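PDB 4V2X: endo-beta-1,4-glucanase (cellulase B) from Bacillus halodurans, which probably hydrolyses internal beta-1,4 links of glucans, with its family 46 carbohydrate-binding module contributing to attack on xyloglucan and beta-1,3-1,4-glucans. Local coordinates for residues N253-T258 with H306-R311; M509-V514 with G556-T561. One frame throughout, in Å; residues are numbered along the deposited sequence.

Contact 1 (N253-T258 with H306-R311)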
loop_
_atom_site.group_PDB
_atom_site.type_symbol
_atom_site.label_atom_id
_atom_site.label_comp_id
_atom_site.label_asym_id
_atom_site.label_seq_id
_atom_site.Cartn_x
_atom_site.Cartn_y
_atom_site.Cartn_z
ATOM N N ASN A 253 1.599 8.558 -6.657
ATOM C CA ASN A 253 1.513 8.436 -5.203
ATOM C C ASN A 253 2.113 7.132 -4.706
ATOM O O ASN A 253 2.848 7.123 -3.715
ATOM C CB ASN A 253 0.063 8.557 -4.717
ATOM C CG ASN A 253 -0.472 9.975 -4.813
ATOM O OD1 ASN A 253 0.282 10.925 -4.989
ATOM N ND2 ASN A 253 -1.781 10.122 -4.689
ATOM N N ASN A 254 1.798 6.032 -5.378
ATOM C CA ASN A 254 2.324 4.736 -4.965
ATOM C C ASN A 254 3.841 4.664 -5.065
ATOM O O ASN A 254 4.486 4.080 -4.198
ATOM C CB ASN A 254 1.665 3.600 -5.741
ATOM C CG ASN A 254 0.191 3.444 -5.401
ATOM O OD1 ASN A 254 -0.270 3.904 -4.361
ATOM N ND2 ASN A 254 -0.550 2.803 -6.276
ATOM N N LEU A 255 4.422 5.242 -6.120
ATOM C CA LEU A 255 5.880 5.269 -6.238
ATOM C C LEU A 255 6.486 6.162 -5.156
ATOM O O LEU A 255 7.539 5.851 -4.599
ATOM C CB LEU A 255 6.323 5.758 -7.621
ATOM C CG LEU A 255 7.835 5.952 -7.791
ATOM C CD1 LEU A 255 8.602 4.658 -7.545
ATOM C CD2 LEU A 255 8.149 6.506 -9.174
ATOM N N TYR A 256 5.837 7.289 -4.886
ATOM C CA TYR A 256 6.304 8.172 -3.821
ATOM C C TYR A 256 6.334 7.433 -2.485
ATOM O O TYR A 256 7.318 7.515 -1.748
ATOM C CB TYR A 256 5.423 9.412 -3.701
ATOM C CG TYR A 256 5.915 10.327 -2.612
ATOM C CD1 TYR A 256 6.891 11.282 -2.874
ATOM C CD2 TYR A 256 5.450 10.196 -1.305
ATOM C CE1 TYR A 256 7.365 12.108 -1.872
ATOM C CE2 TYR A 256 5.927 11.016 -0.296
ATOM C CZ TYR A 256 6.881 11.971 -0.590
ATOM O OH TYR A 256 7.358 12.798 0.408
ATOM N N GLN A 257 5.257 6.710 -2.188
ATOM C CA GLN A 257 5.184 5.912 -0.963
ATOM C C GLN A 257 6.364 4.955 -0.848
ATOM O O GLN A 257 6.974 4.828 0.217
ATOM C CB GLN A 257 3.883 5.117 -0.912
ATOM C CG GLN A 257 2.638 5.952 -0.657
ATOM C CD GLN A 257 1.364 5.152 -0.867
ATOM O OE1 GLN A 257 1.353 3.928 -0.699
ATOM N NE2 GLN A 257 0.283 5.837 -1.237
ATOM N N THR A 258 6.695 4.282 -1.946
ATOM C CA THR A 258 7.806 3.336 -1.945
ATOM C C THR A 258 9.149 4.043 -1.728
ATOM O O THR A 258 9.983 3.596 -0.930
ATOM C CB THR A 258 7.832 2.527 -3.257
ATOM O OG1 THR A 258 6.623 1.762 -3.364
ATOM C CG2 THR A 258 9.034 1.599 -3.320
ATOM N N HIS A 306 4.976 18.207 -9.062
ATOM C CA HIS A 306 4.410 18.406 -7.739
ATOM C C HIS A 306 4.682 17.241 -6.807
ATOM O O HIS A 306 5.009 17.433 -5.633
ATOM C CB HIS A 306 2.904 18.645 -7.834
ATOM C CG HIS A 306 2.258 18.895 -6.507
ATOM N ND1 HIS A 306 1.668 17.894 -5.769
ATOM C CD2 HIS A 306 2.133 20.025 -5.777
ATOM C CE1 HIS A 306 1.195 18.401 -4.643
ATOM N NE2 HIS A 306 1.466 19.693 -4.623
ATOM N N THR A 307 4.557 16.031 -7.330
ATOM C CA THR A 307 4.683 14.839 -6.507
ATOM C C THR A 307 6.138 14.469 -6.204
ATOM O O THR A 307 6.436 13.952 -5.113
ATOM C CB THR A 307 3.952 13.657 -7.172
ATOM O OG1 THR A 307 2.611 14.049 -7.481
ATOM C CG2 THR A 307 3.916 12.448 -6.253
ATOM N N PHE A 308 7.039 14.706 -7.159
ATOM C CA PHE A 308 8.430 14.268 -7.018
ATOM C C PHE A 308 9.413 15.427 -6.982
ATOM O O PHE A 308 10.017 15.687 -5.936
ATOM C CB PHE A 308 8.804 13.266 -8.116
ATOM C CG PHE A 308 8.124 11.939 -7.951
ATOM C CD1 PHE A 308 8.481 11.099 -6.913
ATOM C CD2 PHE A 308 7.100 11.554 -8.794
ATOM C CE1 PHE A 308 7.837 9.889 -6.727
ATOM C CE2 PHE A 308 6.451 10.337 -8.611
ATOM C CZ PHE A 308 6.820 9.508 -7.575
ATOM N N VAL A 309 9.552 16.133 -8.103
ATOM C CA VAL A 309 10.632 17.115 -8.265
ATOM C C VAL A 309 10.604 18.190 -7.180
ATOM O O VAL A 309 11.636 18.501 -6.585
ATOM C CB VAL A 309 10.612 17.805 -9.646
ATOM C CG1 VAL A 309 11.788 18.772 -9.779
ATOM C CG2 VAL A 309 10.647 16.780 -10.774
ATOM N N ALA A 310 9.425 18.756 -6.932
ATOM C CA ALA A 310 9.286 19.827 -5.946
ATOM C C ALA A 310 9.567 19.348 -4.517
ATOM O O ALA A 310 9.839 20.166 -3.633
ATOM C CB ALA A 310 7.897 20.438 -6.028
ATOM N N ARG A 311 9.484 18.039 -4.286
ATOM C CA ARG A 311 9.781 17.452 -2.966
ATOM C C ARG A 311 11.204 16.900 -2.877
ATOM O O ARG A 311 11.542 16.207 -1.912
ATOM C CB ARG A 311 8.806 16.318 -2.654
ATOM C CG ARG A 311 7.354 16.725 -2.557
ATOM C CD ARG A 311 6.487 15.500 -2.297
ATOM N NE ARG A 311 5.065 15.817 -2.353
ATOM C CZ ARG A 311 4.085 14.945 -2.599
ATOM N NH1 ARG A 311 4.340 13.658 -2.843
ATOM N NH2 ARG A 311 2.822 15.376 -2.617
HETATM O O HOH W 1 2.343 11.554 -2.959
#

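Contact 2 (M509-V514 with G556-T561)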
loop_
_atom_site.group_PDB
_atom_site.type_symbol
_atom_site.label_atom_id
_atom_site.label_comp_id
_atom_site.label_asym_id
_atom_site.label_seq_id
_atom_site.Cartn_x
_atom_site.Cartn_y
_atom_site.Cartn_z
ATOM N N MET A 509 -8.231 9.478 -42.926
ATOM C CA MET A 509 -9.303 8.857 -43.686
ATOM C C MET A 509 -10.420 8.477 -42.729
ATOM O O MET A 509 -10.167 7.840 -41.708
ATOM C CB MET A 509 -8.805 7.600 -44.400
ATOM C CG MET A 509 -9.852 6.954 -45.300
ATOM S SD MET A 509 -9.500 5.244 -45.748
ATOM C CE MET A 509 -9.877 4.392 -44.217
ATOM N N GLU A 510 -11.642 8.874 -43.071
ATOM C CA GLU A 510 -12.830 8.426 -42.359
ATOM C C GLU A 510 -13.460 7.239 -43.065
ATOM O O GLU A 510 -13.367 7.116 -44.286
ATOM C CB GLU A 510 -13.874 9.541 -42.282
ATOM C CG GLU A 510 -13.460 10.747 -41.472
ATOM C CD GLU A 510 -14.563 11.767 -41.419
ATOM O OE1 GLU A 510 -15.459 11.617 -40.568
ATOM O OE2 GLU A 510 -14.527 12.701 -42.249
ATOM N N ALA A 511 -14.114 6.384 -42.290
ATOM C CA ALA A 511 -14.877 5.256 -42.825
ATOM C C ALA A 511 -16.171 5.117 -42.032
ATOM O O ALA A 511 -16.140 4.928 -40.810
ATOM C CB ALA A 511 -14.055 3.971 -42.756
ATOM N N VAL A 512 -17.301 5.245 -42.726
ATOM C CA VAL A 512 -18.622 5.093 -42.110
ATOM C C VAL A 512 -19.478 4.197 -42.991
ATOM O O VAL A 512 -19.319 4.190 -44.211
ATOM C CB VAL A 512 -19.331 6.453 -41.897
ATOM C CG1 VAL A 512 -18.465 7.385 -41.058
ATOM C CG2 VAL A 512 -19.682 7.115 -43.223
ATOM N N TYR A 513 -20.380 3.432 -42.381
ATOM C CA TYR A 513 -21.355 2.675 -43.148
ATOM C C TYR A 513 -22.352 3.673 -43.701
ATOM O O TYR A 513 -22.756 4.582 -42.980
ATOM C CB TYR A 513 -22.052 1.638 -42.267
ATOM C CG TYR A 513 -21.108 0.550 -41.814
ATOM C CD1 TYR A 513 -20.637 -0.398 -42.717
ATOM C CD2 TYR A 513 -20.664 0.484 -40.500
ATOM C CE1 TYR A 513 -19.759 -1.391 -42.317
ATOM C CE2 TYR A 513 -19.781 -0.505 -40.092
ATOM C CZ TYR A 513 -19.333 -1.440 -41.012
ATOM O OH TYR A 513 -18.455 -2.426 -40.628
ATOM N N VAL A 514 -22.739 3.526 -44.966
ATOM C CA VAL A 514 -23.688 4.471 -45.569
ATOM C C VAL A 514 -25.028 4.460 -44.818
ATOM O O VAL A 514 -25.702 5.484 -44.760
ATOM C CB VAL A 514 -23.909 4.236 -47.088
ATOM C CG1 VAL A 514 -22.606 4.399 -47.851
ATOM C CG2 VAL A 514 -24.528 2.876 -47.372
ATOM N N GLY A 556 -21.233 -4.963 -46.889
ATOM C CA GLY A 556 -22.102 -3.818 -47.129
ATOM C C GLY A 556 -21.329 -2.655 -47.723
ATOM O O GLY A 556 -20.221 -2.826 -48.235
ATOM N N GLU A 557 -21.922 -1.468 -47.646
ATOM C CA GLU A 557 -21.398 -0.306 -48.346
ATOM C C GLU A 557 -20.857 0.700 -47.345
ATOM O O GLU A 557 -21.537 1.069 -46.391
ATOM C CB GLU A 557 -22.482 0.335 -49.201
ATOM C CG GLU A 557 -21.953 1.423 -50.124
ATOM C CD GLU A 557 -23.000 1.952 -51.076
ATOM O OE1 GLU A 557 -23.825 1.150 -51.551
ATOM O OE2 GLU A 557 -22.993 3.173 -51.352
ATOM N N VAL A 558 -19.625 1.128 -47.584
ATOM C CA VAL A 558 -18.907 2.027 -46.688
ATOM C C VAL A 558 -18.474 3.260 -47.471
ATOM O O VAL A 558 -17.943 3.152 -48.585
ATOM C CB VAL A 558 -17.687 1.308 -46.087
ATOM C CG1 VAL A 558 -16.707 2.284 -45.440
ATOM C CG2 VAL A 558 -18.159 0.256 -45.088
ATOM N N ARG A 559 -18.697 4.432 -46.886
ATOM C CA ARG A 559 -18.222 5.679 -47.466
ATOM C C ARG A 559 -16.910 6.063 -46.811
ATOM O O ARG A 559 -16.823 6.165 -45.583
ATOM C CB ARG A 559 -19.241 6.813 -47.289
ATOM C CG ARG A 559 -18.812 8.112 -47.959
ATOM C CD ARG A 559 -19.897 9.183 -47.866
ATOM N NE ARG A 559 -20.288 9.450 -46.479
ATOM C CZ ARG A 559 -19.592 10.187 -45.608
ATOM N NH1 ARG A 559 -18.443 10.762 -45.956
ATOM N NH2 ARG A 559 -20.050 10.352 -44.371
ATOM N N LEU A 560 -15.888 6.253 -47.637
ATOM C CA LEU A 560 -14.594 6.722 -47.182
ATOM C C LEU A 560 -14.474 8.204 -47.493
ATOM O O LEU A 560 -14.977 8.670 -48.515
ATOM C CB LEU A 560 -13.474 5.964 -47.891
ATOM C CG LEU A 560 -13.489 4.446 -47.764
ATOM C CD1 LEU A 560 -12.325 3.857 -48.542
ATOM C CD2 LEU A 560 -13.434 4.011 -46.310
ATOM N N THR A 561 -13.809 8.941 -46.613
ATOM C CA THR A 561 -13.519 10.345 -46.864
ATOM C C THR A 561 -12.040 10.571 -46.590
ATOM O O THR A 561 -11.569 10.390 -45.468
ATOM C CB THR A 561 -14.375 11.273 -45.990
ATOM O OG1 THR A 561 -15.763 10.956 -46.165
ATOM C CG2 THR A 561 -14.125 12.741 -46.353
#

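Contact 1 (N253-T258 with H306-R311)
Asn253 OD1 accepts two hydrogen bonds, one from Gln249 NE2 and one from a water that in turn accepts a hydrogen bond from Arg311 NH1, 2.9 Å from the water oxygen. The water thus links helix 249-262 of the (beta/alpha)8 barrel to Arg311, in the loop or turn that follows helix 291-309. Beside the bridge, the methyl CG2 of Thr307 approaches Asn253 OD1 at 4.1 Å, while Thr307 OG1 turns back to its own helix, bonded to Arg303 O, and also meets Gln249 NE2.

Tyr256 has the largest share of the contact. With its CG anti to the backbone N (chi1 -179°), the ring is thrown across to the other segment, where Arg311 makes a cation-pi contact: NH1 sits 3.4 Å above the ring plane, over its centre. The guanidinium stands steeply on the ring, the planes 74° apart, so an edge rather than a flat face meets the pi cloud. Arginine suits the place because its aliphatic part also packs, with CD 3.5 Å from Tyr256 CE1. With an alanine in place of Tyr256, the guanidinium would probably lose its aromatic platform and be freer to turn, and a gap would open next to Arg311 CD.

On the side facing the barrel, Phe308 packs between the helices, touching Leu252, Ile259 and, on strand 267-273, Ala269. Its CE1 comes in near the plane of the tyrosine ring, at its edge, and lies 3.9 Å from Tyr256 CB. At the tip, Phe308 CZ touches Leu255 CD2 at 3.7 Å and Tyr256 N at 3.6 Å.

Contact 2 (M509-V514 with G556-T561)
Val514, Thr561 and Arg559 bury most in this antiparallel pairing, each in a different way. Val514 stands where strand 506-513 gives way to a turn, yet its N still donates a nearly straight bond to Glu557 O (3.1 Å, 172° at the hydrogen). Both its methyls then lie against the glutamate's extended chain: CG2 is 3.7 Å from Glu557 CB, and CG1 reaches along toward OE2. A beta-branched residue suits this exposed end, since its CG2 also lies against Glu557 O, the acceptor of that bond.

Arg559 pairs with Val512, the two backbones exchanging hydrogen bonds; Arg559 N meets Val512 O at 2.8 Å, nearly along the C=O axis. The arginine chain leaves extended and then bends at chi3 (56°), which lays its guanidinium over its neighbour: Val512 CG2 sits on one face, 3.5 Å from Arg559 NH2. The long chain thus lets a flat group roof an apolar one.

Thr561 makes the next hydrogen-bonded pair, with Glu510, its O receiving Glu510 N at 2.8 Å. Their side chains run side by side, the threonine's CB and CG2 resting against Glu510 OE2. That carboxylate is held by His563 NE2 on OE2 and Ser526 OG on OE1, which probably fixes its rotation.

The reverse face is largely apolar. Ala511 CB meets Leu560 CD2 at 3.6 Å, its small size leaving room for the leucine, and Val558 CG2 presses on Tyr513 CD1 at 3.5 Å, while Tyr513 OH is hydrogen-bonded to Arg554 N. Leu545, from strand 542-545, covers Leu560 and Met509. One partly exposed face and one buried face make this a typical amphipathic antiparallel strand pair of the beta-sandwich fold found in many carbohydrate-binding modules.

Contact 1 and contact 2 lie in different modules of the chain, their centres 47 Å apart and their nearest atoms about 37 Å apart, so neither touches the other. They follow one another in sequence: contact 1 belongs to the family 5 catalytic barrel, contact 2 to the C-terminal carbohydrate-binding module, and the immunoglobulin-like module falls between them along the chain. A calcium ion lies about 12 Å from the side chain of Leu255, so contact 1 is not itself part of the metal site; that side chain is about 8 Å from that of the calcium ligand Asp216, whose OD2 is hydrogen-bonded to Thr258 OG1. Contact 2 lies away from the calcium sites.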